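Local structure of type II restriction enzyme MspI (Moraxella sp., 1SA3) at residues F56-D61 / R212-V217; S64-A69 / V217-I222; R170-L175 / P239-G244; Y178-I183 / D224-R229. The protein recognises the double-stranded DNA sequence 5'-CCGG-3' and cuts it after the first C, leaving fragments with terminal 5'-phosphates. All blocks are in the same frame, centred on the assembly; numbering follows the deposited sequence.

Overall arrangement
Contacts 1 and 2 are successive parts of one interface, with centres about 13 Å apart. In both, helix 57-69 lies along strand 213-221, an outermost strand of the five-stranded mixed sheet, and they share Val217. Asn221 then starts helix 222-234, which carries one side of contact 4, about 17 Å between centres from contact 2. A salt bridge from Lys220 to Asp228 joins these two. Contact 4 is nested in the chain loop closed by contact 3, and their centres lie about 12 Å apart. Contacts 1 and 3 sit on opposite sides of the chain's centre, about 35 Å between centres. The series thus runs from the edge of the sheet to the helices and loop beyond it.

Contact 1: F56-D61 / R212-V217; sequences FPQEKD and REYVDV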
loop_
_atom_site.group_PDB
_atom_site.type_symbol
_atom_site.label_atom_id
_atom_site.label_comp_id
_atom_site.label_asym_id
_atom_site.label_seq_id
_atom_site.Cartn_x
_atom_site.Cartn_y
_atom_site.Cartn_z
ATOM N N PHE E 56 -17.573 -12.602 -15.345
ATOM C CA PHE E 56 -17.338 -11.369 -14.578
ATOM C C PHE E 56 -15.918 -10.914 -14.889
ATOM O O PHE E 56 -15.024 -11.003 -14.051
ATOM C CB PHE E 56 -17.475 -11.623 -13.077
ATOM C CG PHE E 56 -18.840 -12.087 -12.662
ATOM C CD1 PHE E 56 -19.147 -13.439 -12.621
ATOM C CD2 PHE E 56 -19.827 -11.164 -12.337
ATOM C CE1 PHE E 56 -20.420 -13.874 -12.261
ATOM C CE2 PHE E 56 -21.102 -11.585 -11.977
ATOM C CZ PHE E 56 -21.400 -12.942 -11.939
ATOM N N PRO E 57 -15.701 -10.410 -16.108
ATOM C CA PRO E 57 -14.405 -9.937 -16.599
ATOM C C PRO E 57 -13.627 -9.007 -15.672
ATOM O O PRO E 57 -12.399 -9.090 -15.597
ATOM C CB PRO E 57 -14.767 -9.256 -17.917
ATOM C CG PRO E 57 -15.979 -10.001 -18.357
ATOM C CD PRO E 57 -16.760 -10.107 -17.084
ATOM N N GLN E 58 -14.329 -8.120 -14.973
ATOM C CA GLN E 58 -13.644 -7.190 -14.082
ATOM C C GLN E 58 -13.185 -7.879 -12.805
ATOM O O GLN E 58 -12.018 -7.778 -12.434
ATOM C CB GLN E 58 -14.544 -5.989 -13.763
ATOM C CG GLN E 58 -13.889 -4.926 -12.870
ATOM C CD GLN E 58 -14.587 -3.581 -12.961
ATOM O OE1 GLN E 58 -14.596 -2.948 -14.015
ATOM N NE2 GLN E 58 -15.179 -3.141 -11.859
ATOM N N GLU E 59 -14.083 -8.591 -12.136
ATOM C CA GLU E 59 -13.687 -9.275 -10.914
ATOM C C GLU E 59 -12.677 -10.381 -11.214
ATOM O O GLU E 59 -11.868 -10.740 -10.359
ATOM C CB GLU E 59 -14.910 -9.844 -10.187
ATOM C CG GLU E 59 -15.742 -8.777 -9.474
ATOM C CD GLU E 59 -16.650 -7.986 -10.413
ATOM O OE1 GLU E 59 -16.947 -6.810 -10.110
ATOM O OE2 GLU E 59 -17.083 -8.541 -11.444
ATOM N N LYS E 60 -12.719 -10.922 -12.429
ATOM C CA LYS E 60 -11.766 -11.965 -12.800
ATOM C C LYS E 60 -10.382 -11.331 -12.905
ATOM O O LYS E 60 -9.389 -11.918 -12.474
ATOM C CB LYS E 60 -12.121 -12.617 -14.138
ATOM C CG LYS E 60 -11.174 -13.770 -14.483
ATOM C CD LYS E 60 -11.371 -14.324 -15.890
ATOM C CE LYS E 60 -10.391 -15.476 -16.150
ATOM N NZ LYS E 60 -10.378 -15.940 -17.558
ATOM N N ASP E 61 -10.318 -10.130 -13.478
ATOM C CA ASP E 61 -9.041 -9.429 -13.613
ATOM C C ASP E 61 -8.469 -9.136 -12.229
ATOM O O ASP E 61 -7.282 -9.325 -11.991
ATOM C CB ASP E 61 -9.212 -8.110 -14.377
ATOM C CG ASP E 61 -7.906 -7.329 -14.500
ATOM O OD1 ASP E 61 -6.914 -7.892 -15.014
ATOM O OD2 ASP E 61 -7.859 -6.146 -14.084
ATOM N N ARG E 212 -14.885 9.306 -9.164
ATOM C CA ARG E 212 -15.661 8.347 -8.384
ATOM C C ARG E 212 -15.806 6.952 -8.977
ATOM O O ARG E 212 -16.346 6.068 -8.312
ATOM C CB ARG E 212 -17.065 8.885 -8.109
ATOM C CG ARG E 212 -17.126 10.176 -7.312
ATOM C CD ARG E 212 -18.565 10.450 -6.920
ATOM N NE ARG E 212 -18.694 11.624 -6.065
ATOM C CZ ARG E 212 -19.806 11.959 -5.420
ATOM N NH1 ARG E 212 -20.900 11.207 -5.525
ATOM N NH2 ARG E 212 -19.828 13.050 -4.669
ATOM N N GLU E 213 -15.325 6.738 -10.198
ATOM C CA GLU E 213 -15.484 5.429 -10.833
ATOM C C GLU E 213 -14.223 4.589 -10.988
ATOM O O GLU E 213 -13.129 5.115 -11.151
ATOM C CB GLU E 213 -16.127 5.597 -12.213
ATOM C CG GLU E 213 -17.443 6.382 -12.205
ATOM C CD GLU E 213 -18.525 5.713 -11.383
ATOM O OE1 GLU E 213 -18.756 4.500 -11.565
ATOM O OE2 GLU E 213 -19.159 6.399 -10.556
ATOM N N TYR E 214 -14.410 3.270 -10.963
ATOM C CA TYR E 214 -13.321 2.310 -11.122
ATOM C C TYR E 214 -12.637 2.462 -12.478
ATOM O O TYR E 214 -13.303 2.612 -13.505
ATOM C CB TYR E 214 -13.870 0.884 -11.015
ATOM C CG TYR E 214 -12.837 -0.200 -11.236
ATOM C CD1 TYR E 214 -12.067 -0.681 -10.176
ATOM C CD2 TYR E 214 -12.638 -0.758 -12.501
ATOM C CE1 TYR E 214 -11.130 -1.690 -10.364
ATOM C CE2 TYR E 214 -11.698 -1.776 -12.701
ATOM C CZ TYR E 214 -10.950 -2.236 -11.622
ATOM O OH TYR E 214 -10.031 -3.257 -11.784
ATOM N N VAL E 215 -11.310 2.429 -12.486
ATOM C CA VAL E 215 -10.573 2.511 -13.734
ATOM C C VAL E 215 -9.777 1.226 -13.912
ATOM O O VAL E 215 -9.884 0.566 -14.940
ATOM C CB VAL E 215 -9.625 3.709 -13.759
ATOM C CG1 VAL E 215 -8.853 3.732 -15.075
ATOM C CG2 VAL E 215 -10.430 4.997 -13.599
ATOM N N ASP E 216 -9.000 0.858 -12.897
ATOM C CA ASP E 216 -8.191 -0.358 -12.959
ATOM C C ASP E 216 -7.669 -0.646 -11.550
ATOM O O ASP E 216 -7.967 0.083 -10.601
ATOM C CB ASP E 216 -6.999 -0.138 -13.901
ATOM C CG ASP E 216 -6.419 -1.438 -14.443
ATOM O OD1 ASP E 216 -6.858 -2.520 -14.013
ATOM O OD2 ASP E 216 -5.516 -1.371 -15.307
ATOM N N VAL E 217 -6.897 -1.714 -11.414
ATOM C CA VAL E 217 -6.311 -2.043 -10.126
ATOM C C VAL E 217 -4.918 -2.600 -10.365
ATOM O O VAL E 217 -4.642 -3.197 -11.406
ATOM C CB VAL E 217 -7.142 -3.098 -9.362
ATOM C CG1 VAL E 217 -7.043 -4.452 -10.061
ATOM C CG2 VAL E 217 -6.629 -3.207 -7.901
HETATM O O HOH W 1 -9.662 -4.303 -14.240
#
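Gln58 leaves helix 57-61 with CG anti to the backbone N (chi1 -178°) and its chain extended, so it points at Tyr214. Gln58 CG lies 3.8 Å from Tyr214 CE2. The amide carbon comes closer, with Gln58 CD 3.4 Å from Tyr214 CE2. At the tip, Gln58 OE1 is 3.3 Å from Tyr214 CD2, and Gln58 NE2 stands over one ring face, offset toward the rim. Amide and ring planes are 31° apart. The amide's hydrogen bonds go elsewhere, NE2 with Tyr37 OH and OE1 with Met1 N. Here the helix meets an outermost strand of the mixed sheet at a classic beta bulge, where Val215 and Asp216 both face Gln208. Beside the ring, a water bridges two side chains, donating to Asp61 OD2 at 2.6 Å and hydrogen-bonded to Tyr214 OH at 2.7 Å. It lies in the ring plane at the edge. Asp61 OD2 and Asp216 OD1 are like charges 3.8 Å apart, and Lys65 forms salt bridges with both, which should offset their repulsion.

Contact 2: S64-A69 / V217-I222; sequences SKLLKA and VTIKNI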
loop_
_atom_site.group_PDB
_atom_site.type_symbol
_atom_site.label_atom_id
_atom_site.label_comp_id
_atom_site.label_asym_id
_atom_site.label_seq_id
_atom_site.Cartn_x
_atom_site.Cartn_y
_atom_site.Cartn_z
ATOM N N SER E 64 -7.534 -12.548 -10.452
ATOM C CA SER E 64 -6.355 -13.133 -11.099
ATOM C C SER E 64 -5.081 -12.358 -10.742
ATOM O O SER E 64 -4.030 -12.947 -10.521
ATOM C CB SER E 64 -6.512 -13.156 -12.625
ATOM O OG SER E 64 -7.438 -14.149 -13.031
ATOM N N LYS E 65 -5.171 -11.034 -10.695
ATOM C CA LYS E 65 -4.006 -10.233 -10.340
ATOM C C LYS E 65 -3.588 -10.537 -8.901
ATOM O O LYS E 65 -2.400 -10.552 -8.582
ATOM C CB LYS E 65 -4.306 -8.733 -10.483
ATOM C CG LYS E 65 -4.268 -8.215 -11.915
ATOM C CD LYS E 65 -4.752 -6.778 -12.000
ATOM C CE LYS E 65 -4.668 -6.266 -13.434
ATOM N NZ LYS E 65 -5.260 -4.911 -13.607
ATOM N N LEU E 66 -4.559 -10.771 -8.027
ATOM C CA LEU E 66 -4.224 -11.063 -6.639
ATOM C C LEU E 66 -3.540 -12.428 -6.524
ATOM O O LEU E 66 -2.510 -12.561 -5.855
ATOM C CB LEU E 66 -5.479 -11.004 -5.757
ATOM C CG LEU E 66 -5.210 -10.902 -4.243
ATOM C CD1 LEU E 66 -6.320 -10.086 -3.567
ATOM C CD2 LEU E 66 -5.111 -12.294 -3.629
ATOM N N LEU E 67 -4.098 -13.441 -7.181
ATOM C CA LEU E 67 -3.496 -14.775 -7.135
ATOM C C LEU E 67 -2.121 -14.775 -7.805
ATOM O O LEU E 67 -1.201 -15.479 -7.377
ATOM C CB LEU E 67 -4.409 -15.805 -7.815
ATOM C CG LEU E 67 -5.778 -16.065 -7.169
ATOM C CD1 LEU E 67 -6.545 -17.087 -8.001
ATOM C CD2 LEU E 67 -5.610 -16.556 -5.734
ATOM N N LYS E 68 -1.975 -13.973 -8.851
ATOM C CA LYS E 68 -0.711 -13.906 -9.569
ATOM C C LYS E 68 0.391 -13.311 -8.693
ATOM O O LYS E 68 1.527 -13.796 -8.690
ATOM C CB LYS E 68 -0.886 -13.087 -10.849
ATOM C CG LYS E 68 0.369 -12.918 -11.685
ATOM C CD LYS E 68 0.064 -12.059 -12.901
ATOM C CE LYS E 68 1.320 -11.649 -13.652
ATOM N NZ LYS E 68 0.964 -10.823 -14.843
ATOM N N ALA E 69 0.059 -12.270 -7.939
ATOM C CA ALA E 69 1.044 -11.640 -7.063
ATOM C C ALA E 69 1.500 -12.617 -5.985
ATOM O O ALA E 69 2.562 -12.448 -5.398
ATOM C CB ALA E 69 0.449 -10.393 -6.414
ATOM N N VAL E 217 -6.897 -1.714 -11.414
ATOM C CA VAL E 217 -6.311 -2.043 -10.126
ATOM C C VAL E 217 -4.918 -2.600 -10.365
ATOM O O VAL E 217 -4.642 -3.197 -11.406
ATOM C CB VAL E 217 -7.142 -3.098 -9.362
ATOM C CG1 VAL E 217 -7.043 -4.452 -10.061
ATOM C CG2 VAL E 217 -6.629 -3.207 -7.901
ATOM N N THR E 218 -4.033 -2.383 -9.403
ATOM C CA THR E 218 -2.680 -2.890 -9.492
ATOM C C THR E 218 -2.446 -3.588 -8.157
ATOM O O THR E 218 -2.772 -3.035 -7.104
ATOM C CB THR E 218 -1.670 -1.744 -9.699
ATOM O OG1 THR E 218 -1.927 -1.105 -10.960
ATOM C CG2 THR E 218 -0.266 -2.277 -9.708
ATOM N N ILE E 219 -1.919 -4.809 -8.204
ATOM C CA ILE E 219 -1.667 -5.589 -6.989
ATOM C C ILE E 219 -0.241 -6.114 -7.038
ATOM O O ILE E 219 0.112 -6.904 -7.916
ATOM C CB ILE E 219 -2.663 -6.775 -6.874
ATOM C CG1 ILE E 219 -4.104 -6.231 -6.876
ATOM C CG2 ILE E 219 -2.403 -7.577 -5.595
ATOM C CD1 ILE E 219 -5.181 -7.283 -6.687
ATOM N N LYS E 220 0.573 -5.670 -6.086
ATOM C CA LYS E 220 1.974 -6.069 -6.033
ATOM C C LYS E 220 2.379 -6.721 -4.716
ATOM O O LYS E 220 1.957 -6.263 -3.659
ATOM C CB LYS E 220 2.853 -4.834 -6.224
ATOM C CG LYS E 220 2.728 -4.143 -7.571
ATOM C CD LYS E 220 3.598 -4.801 -8.630
ATOM C CE LYS E 220 3.640 -3.949 -9.897
ATOM N NZ LYS E 220 4.585 -4.478 -10.927
ATOM N N ASN E 221 3.176 -7.793 -4.770
ATOM C CA ASN E 221 3.683 -8.367 -3.523
ATOM C C ASN E 221 4.807 -7.390 -3.124
ATOM O O ASN E 221 5.249 -6.571 -3.949
ATOM C CB ASN E 221 4.222 -9.804 -3.714
ATOM C CG ASN E 221 5.294 -9.910 -4.795
ATOM O OD1 ASN E 221 6.308 -9.215 -4.758
ATOM N ND2 ASN E 221 5.070 -10.795 -5.758
ATOM N N ILE E 222 5.274 -7.459 -1.882
ATOM C CA ILE E 222 6.293 -6.519 -1.430
ATOM C C ILE E 222 7.594 -6.572 -2.226
ATOM O O ILE E 222 8.149 -5.526 -2.563
ATOM C CB ILE E 222 6.590 -6.696 0.078
ATOM C CG1 ILE E 222 5.283 -6.618 0.876
ATOM C CG2 ILE E 222 7.529 -5.601 0.564
ATOM C CD1 ILE E 222 4.465 -5.349 0.616
HETATM O O HOH W 2 -0.619 -9.106 -10.022
#
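Two direct hydrogen bonds join helix 64-69 to strand 217-221, one near each end. Lys65 has CG anti to its carbonyl carbon (chi1 -78°), and its extended chain carries NZ to Val217 O at 2.9 Å, in the carbonyl plane. That NZ is already shared by two carboxylates, so the Val217 carbonyl is its third oxygen partner. At the other end, Asn221 ND2 donates to Ala69 O at 3.0 Å with a nearly straight angle of 170°. It uses a lone pair of that carbonyl, and the oxygen lies almost in the amide plane. Asn221 OD1 turns to Asp224 N and caps the start of helix 222-234. This one amide therefore ties two helices together.

A water bridges the backbones between these bonds, donating to Lys65 O at 2.7 Å and to Ile219 O at 3.1 Å. The helix runs beside the strand in nearly the same direction, with 14° between their axes. This is helix-on-sheet packing at an outermost strand of the mixed sheet.

The apolar layer centres on Ile219. Its CD1 end meets Leu66, with Ile219 CD1 3.8 Å from Leu66 CB. Its other branch, Ile219 CG2, lies 4.1 Å from Ala69 CB. The Lys65 chain slides past Val217 in the opposite direction, bringing Lys65 CD 3.8 Å from Val217 CG1. Leu66 also touches Ile102 and Phe104 of strand 100-106.

Contact 3: R170-L175 / P239-G244; sequences RLTELL and PGFGTG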
loop_
_atom_site.group_PDB
_atom_site.type_symbol
_atom_site.label_atom_id
_atom_site.label_comp_id
_atom_site.label_asym_id
_atom_site.label_seq_id
_atom_site.Cartn_x
_atom_site.Cartn_y
_atom_site.Cartn_z
ATOM N N ARG E 170 24.567 13.901 -1.897
ATOM C CA ARG E 170 25.137 13.275 -0.706
ATOM C C ARG E 170 24.121 12.401 0.031
ATOM O O ARG E 170 24.458 11.320 0.523
ATOM C CB ARG E 170 25.672 14.349 0.245
ATOM C CG ARG E 170 26.353 13.801 1.497
ATOM C CD ARG E 170 27.555 12.935 1.142
ATOM N NE ARG E 170 28.257 12.455 2.330
ATOM C CZ ARG E 170 29.272 11.597 2.304
ATOM N NH1 ARG E 170 29.708 11.116 1.146
ATOM N NH2 ARG E 170 29.855 11.219 3.436
ATOM N N LEU E 171 22.881 12.872 0.122
ATOM C CA LEU E 171 21.845 12.093 0.796
ATOM C C LEU E 171 21.627 10.815 -0.003
ATOM O O LEU E 171 21.624 9.713 0.546
ATOM C CB LEU E 171 20.538 12.898 0.887
ATOM C CG LEU E 171 19.268 12.176 1.387
ATOM C CD1 LEU E 171 19.560 11.393 2.647
ATOM C CD2 LEU E 171 18.169 13.194 1.660
ATOM N N THR E 172 21.467 10.974 -1.312
ATOM C CA THR E 172 21.241 9.851 -2.210
ATOM C C THR E 172 22.341 8.811 -2.061
ATOM O O THR E 172 22.083 7.606 -2.041
ATOM C CB THR E 172 21.213 10.317 -3.670
ATOM O OG1 THR E 172 20.135 11.243 -3.857
ATOM C CG2 THR E 172 21.046 9.125 -4.607
ATOM N N GLU E 173 23.571 9.300 -1.962
ATOM C CA GLU E 173 24.744 8.453 -1.820
ATOM C C GLU E 173 24.745 7.647 -0.529
ATOM O O GLU E 173 24.963 6.434 -0.552
ATOM C CB GLU E 173 26.009 9.316 -1.896
ATOM C CG GLU E 173 27.299 8.569 -1.628
ATOM C CD GLU E 173 28.525 9.436 -1.855
ATOM O OE1 GLU E 173 28.559 10.565 -1.323
ATOM O OE2 GLU E 173 29.455 8.987 -2.562
ATOM N N LEU E 174 24.498 8.318 0.595
ATOM C CA LEU E 174 24.495 7.656 1.896
ATOM C C LEU E 174 23.310 6.715 2.109
ATOM O O LEU E 174 23.384 5.773 2.891
ATOM C CB LEU E 174 24.511 8.702 3.020
ATOM C CG LEU E 174 25.803 9.506 3.212
ATOM C CD1 LEU E 174 25.631 10.508 4.348
ATOM C CD2 LEU E 174 26.953 8.546 3.518
ATOM N N LEU E 175 22.215 6.969 1.411
ATOM C CA LEU E 175 21.022 6.152 1.575
ATOM C C LEU E 175 21.088 4.863 0.761
ATOM O O LEU E 175 20.475 3.858 1.123
ATOM C CB LEU E 175 19.799 6.973 1.161
ATOM C CG LEU E 175 18.408 6.468 1.528
ATOM C CD1 LEU E 175 18.283 6.292 3.035
ATOM C CD2 LEU E 175 17.382 7.482 1.018
ATOM N N PRO E 239 14.820 9.730 -8.221
ATOM C CA PRO E 239 13.610 10.065 -7.455
ATOM C C PRO E 239 13.692 9.579 -6.006
ATOM O O PRO E 239 14.181 8.483 -5.742
ATOM C CB PRO E 239 12.505 9.353 -8.231
ATOM C CG PRO E 239 13.025 9.354 -9.635
ATOM C CD PRO E 239 14.472 8.990 -9.447
ATOM N N GLY E 240 13.212 10.396 -5.078
ATOM C CA GLY E 240 13.239 10.017 -3.676
ATOM C C GLY E 240 14.629 9.657 -3.180
ATOM O O GLY E 240 14.783 8.762 -2.356
ATOM N N PHE E 241 15.644 10.351 -3.681
ATOM C CA PHE E 241 17.018 10.084 -3.272
ATOM C C PHE E 241 17.367 8.618 -3.488
ATOM O O PHE E 241 18.064 7.997 -2.683
ATOM C CB PHE E 241 17.200 10.492 -1.806
ATOM C CG PHE E 241 16.872 11.937 -1.557
ATOM C CD1 PHE E 241 17.710 12.943 -2.036
ATOM C CD2 PHE E 241 15.684 12.297 -0.932
ATOM C CE1 PHE E 241 17.363 14.290 -1.900
ATOM C CE2 PHE E 241 15.327 13.635 -0.791
ATOM C CZ PHE E 241 16.172 14.637 -1.280
ATOM N N GLY E 242 16.867 8.073 -4.593
ATOM C CA GLY E 242 17.143 6.690 -4.936
ATOM C C GLY E 242 16.137 5.669 -4.443
ATOM O O GLY E 242 16.183 4.511 -4.864
ATOM N N THR E 243 15.227 6.082 -3.560
ATOM C CA THR E 243 14.225 5.158 -3.025
ATOM C C THR E 243 13.019 4.975 -3.937
ATOM O O THR E 243 12.289 3.999 -3.797
ATOM C CB THR E 243 13.659 5.620 -1.666
ATOM O OG1 THR E 243 13.052 6.906 -1.824
ATOM C CG2 THR E 243 14.742 5.679 -0.614
ATOM N N GLY E 244 12.795 5.912 -4.851
ATOM C CA GLY E 244 11.651 5.794 -5.738
ATOM C C GLY E 244 10.350 6.243 -5.082
ATOM O O GLY E 244 9.276 6.207 -5.688
HETATM O O HOH W 3 20.052 6.089 -2.594
#
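Leu171 has CG anti to the backbone N (chi1 172°), and Phe241 has CG anti to its carbonyl carbon (chi1 -58°). Together with the chi2 turns of both side chains, these torsions set a methyl squarely over the ring. Leu171 CD2 stands 3.5 Å from the centroid of the Phe241 ring and 3° off its normal, a CH-pi contact. Thr172 comes from the edge instead, with Thr172 OG1 in the ring plane, 3.5 Å from Phe241 CD1. That hydroxyl is hydrogen-bonded to Lys168 O. One turn on, Leu175 CD2 lies 3.6 Å from Thr243 CG2. A water links the backbones, donating to Thr172 O at 2.6 Å and to Phe241 O at 2.8 Å. Within the loop, Gly240 O accepts from both Thr243 OG1, at 2.6 Å, and Thr243 N. Pro239 O likewise takes Gly242 N and Gly244 N. Trp247 meets the Phe241 ring edge-to-face. Helix 165-175 is thereby packed against a tightly turned, glycine-rich loop leading into strand 246-249, about 5 Å from the bound DNA at the nearest atom.

Contact 4: Y178-I183 / D224-R229; sequences YRERFI and DYVSDR
Ile183 is the main apolar link in this helix-helix packing. Helix 179-183 crosses helix 224-229 at 123°, with the axes 9.9 Å apart at closest approach. Both branches of Ile183 are used. Ile183 CG2, anti to the backbone N, lies 3.9 Å from Tyr225 CE2, and it is also 4.1 Å from Val226 CG2. The other branch reaches one turn further, where Ile183 CD1 comes 3.7 Å from Arg229 CB. No hydrogen bond crosses between the segments. At the exposed margin, the aliphatic part of Glu180 meets Val226 nearly at a right angle, with Glu180 CG 4.0 Å from Val226 CG1.

The next shell fixes the larger groups. Tyr225 OH is hydrogen-bonded to the terminal carboxylate of Gly262, tying this helix to the end of the chain. The Tyr225 side chain also touches Leu204 and Arg206 of strand 203-210. Arg229 heads toward Ile183 at CB, but beyond CG its chain bends at chi2 (-69°) and chi3 (73°). Its guanidinium is thus led away to a salt bridge with Glu232. Placed by chi1 anti to the carbonyl carbon, Arg229 CG stands 3.6 Å above the plane of the Tyr225 ring, offset toward the rim.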
loop_
_atom_site.group_PDB
_atom_site.type_symbol
_atom_site.label_atom_id
_atom_site.label_comp_id
_atom_site.label_asym_id
_atom_site.label_seq_id
_atom_site.Cartn_x
_atom_site.Cartn_y
_atom_site.Cartn_z
ATOM N N TYR E 178 20.794 1.507 2.181
ATOM C CA TYR E 178 19.535 1.249 2.881
ATOM C C TYR E 178 18.285 1.304 2.012
ATOM O O TYR E 178 17.183 1.099 2.515
ATOM C CB TYR E 178 19.338 2.247 4.023
ATOM C CG TYR E 178 20.441 2.285 5.049
ATOM C CD1 TYR E 178 21.546 3.125 4.883
ATOM C CD2 TYR E 178 20.366 1.511 6.201
ATOM C CE1 TYR E 178 22.548 3.196 5.856
ATOM C CE2 TYR E 178 21.359 1.571 7.174
ATOM C CZ TYR E 178 22.443 2.417 6.995
ATOM O OH TYR E 178 23.411 2.494 7.970
ATOM N N ARG E 179 18.451 1.588 0.724
ATOM C CA ARG E 179 17.318 1.691 -0.194
ATOM C C ARG E 179 16.195 0.679 0.013
ATOM O O ARG E 179 15.057 1.069 0.257
ATOM C CB ARG E 179 17.810 1.621 -1.640
ATOM C CG ARG E 179 18.267 2.962 -2.178
ATOM C CD ARG E 179 19.449 2.819 -3.118
ATOM N NE ARG E 179 19.105 2.262 -4.421
ATOM C CZ ARG E 179 19.686 1.187 -4.946
ATOM N NH1 ARG E 179 20.630 0.542 -4.274
ATOM N NH2 ARG E 179 19.347 0.773 -6.158
ATOM N N GLU E 180 16.512 -0.609 -0.084
ATOM C CA GLU E 180 15.511 -1.665 0.075
ATOM C C GLU E 180 14.859 -1.702 1.452
ATOM O O GLU E 180 13.638 -1.840 1.561
ATOM C CB GLU E 180 16.126 -3.034 -0.237
ATOM C CG GLU E 180 16.514 -3.195 -1.696
ATOM C CD GLU E 180 16.711 -4.645 -2.114
ATOM O OE1 GLU E 180 16.876 -4.875 -3.328
ATOM O OE2 GLU E 180 16.702 -5.552 -1.247
ATOM N N ARG E 181 15.667 -1.593 2.503
ATOM C CA ARG E 181 15.129 -1.596 3.855
ATOM C C ARG E 181 14.228 -0.380 4.050
ATOM O O ARG E 181 13.162 -0.483 4.651
ATOM C CB ARG E 181 16.262 -1.577 4.883
ATOM C CG ARG E 181 16.824 -2.954 5.196
ATOM C CD ARG E 181 18.101 -2.848 6.015
ATOM N NE ARG E 181 19.183 -2.246 5.239
ATOM C CZ ARG E 181 20.408 -2.031 5.711
ATOM N NH1 ARG E 181 20.704 -2.365 6.960
ATOM N NH2 ARG E 181 21.339 -1.497 4.931
ATOM N N PHE E 182 14.660 0.767 3.533
ATOM C CA PHE E 182 13.885 2.003 3.651
ATOM C C PHE E 182 12.498 1.835 3.022
ATOM O O PHE E 182 11.478 2.151 3.638
ATOM C CB PHE E 182 14.622 3.153 2.955
ATOM C CG PHE E 182 14.075 4.524 3.279
ATOM C CD1 PHE E 182 14.632 5.282 4.304
ATOM C CD2 PHE E 182 13.036 5.073 2.533
ATOM C CE1 PHE E 182 14.173 6.574 4.582
ATOM C CE2 PHE E 182 12.569 6.363 2.803
ATOM C CZ PHE E 182 13.144 7.117 3.832
ATOM N N ILE E 183 12.459 1.333 1.793
ATOM C CA ILE E 183 11.188 1.151 1.103
ATOM C C ILE E 183 10.301 0.121 1.790
ATOM O O ILE E 183 9.129 0.379 2.059
ATOM C CB ILE E 183 11.396 0.705 -0.353
ATOM C CG1 ILE E 183 12.219 1.750 -1.106
ATOM C CG2 ILE E 183 10.044 0.534 -1.031
ATOM C CD1 ILE E 183 12.816 1.248 -2.396
ATOM N N ASP E 224 8.177 -7.304 -5.371
ATOM C CA ASP E 224 8.019 -6.611 -6.646
ATOM C C ASP E 224 7.854 -5.110 -6.492
ATOM O O ASP E 224 8.386 -4.331 -7.295
ATOM C CB ASP E 224 6.836 -7.178 -7.426
ATOM C CG ASP E 224 7.069 -8.606 -7.871
ATOM O OD1 ASP E 224 8.217 -9.078 -7.780
ATOM O OD2 ASP E 224 6.110 -9.259 -8.318
ATOM N N TYR E 225 7.117 -4.691 -5.468
ATOM C CA TYR E 225 6.919 -3.265 -5.248
ATOM C C TYR E 225 8.282 -2.613 -5.009
ATOM O O TYR E 225 8.594 -1.566 -5.583
ATOM C CB TYR E 225 6.021 -3.026 -4.032
ATOM C CG TYR E 225 5.833 -1.560 -3.704
ATOM C CD1 TYR E 225 4.899 -0.780 -4.397
ATOM C CD2 TYR E 225 6.598 -0.944 -2.709
ATOM C CE1 TYR E 225 4.728 0.575 -4.104
ATOM C CE2 TYR E 225 6.435 0.410 -2.410
ATOM C CZ TYR E 225 5.500 1.162 -3.109
ATOM O OH TYR E 225 5.325 2.497 -2.802
ATOM N N VAL E 226 9.087 -3.241 -4.156
ATOM C CA VAL E 226 10.418 -2.723 -3.845
ATOM C C VAL E 226 11.263 -2.638 -5.118
ATOM O O VAL E 226 11.889 -1.616 -5.388
ATOM C CB VAL E 226 11.138 -3.618 -2.805
ATOM C CG1 VAL E 226 12.602 -3.180 -2.646
ATOM C CG2 VAL E 226 10.419 -3.533 -1.463
ATOM N N SER E 227 11.274 -3.712 -5.902
ATOM C CA SER E 227 12.035 -3.720 -7.149
ATOM C C SER E 227 11.599 -2.572 -8.045
ATOM O O SER E 227 12.436 -1.893 -8.641
ATOM C CB SER E 227 11.840 -5.042 -7.893
ATOM O OG SER E 227 12.370 -6.123 -7.145
ATOM N N ASP E 228 10.289 -2.352 -8.143
ATOM C CA ASP E 228 9.772 -1.272 -8.978
ATOM C C ASP E 228 10.268 0.091 -8.504
ATOM O O ASP E 228 10.702 0.910 -9.313
ATOM C CB ASP E 228 8.239 -1.269 -8.992
ATOM C CG ASP E 228 7.653 -2.487 -9.694
ATOM O OD1 ASP E 228 8.376 -3.151 -10.465
ATOM O OD2 ASP E 228 6.458 -2.769 -9.479
ATOM N N ARG E 229 10.192 0.336 -7.198
ATOM C CA ARG E 229 10.645 1.605 -6.628
ATOM C C ARG E 229 12.161 1.777 -6.826
ATOM O O ARG E 229 12.621 2.867 -7.170
ATOM C CB ARG E 229 10.315 1.672 -5.130
ATOM C CG ARG E 229 8.825 1.614 -4.795
ATOM C CD ARG E 229 8.083 2.876 -5.227
ATOM N NE ARG E 229 7.913 2.968 -6.675
ATOM C CZ ARG E 229 7.104 2.192 -7.388
ATOM N NH1 ARG E 229 6.381 1.253 -6.793
ATOM N NH2 ARG E 229 7.010 2.357 -8.700
#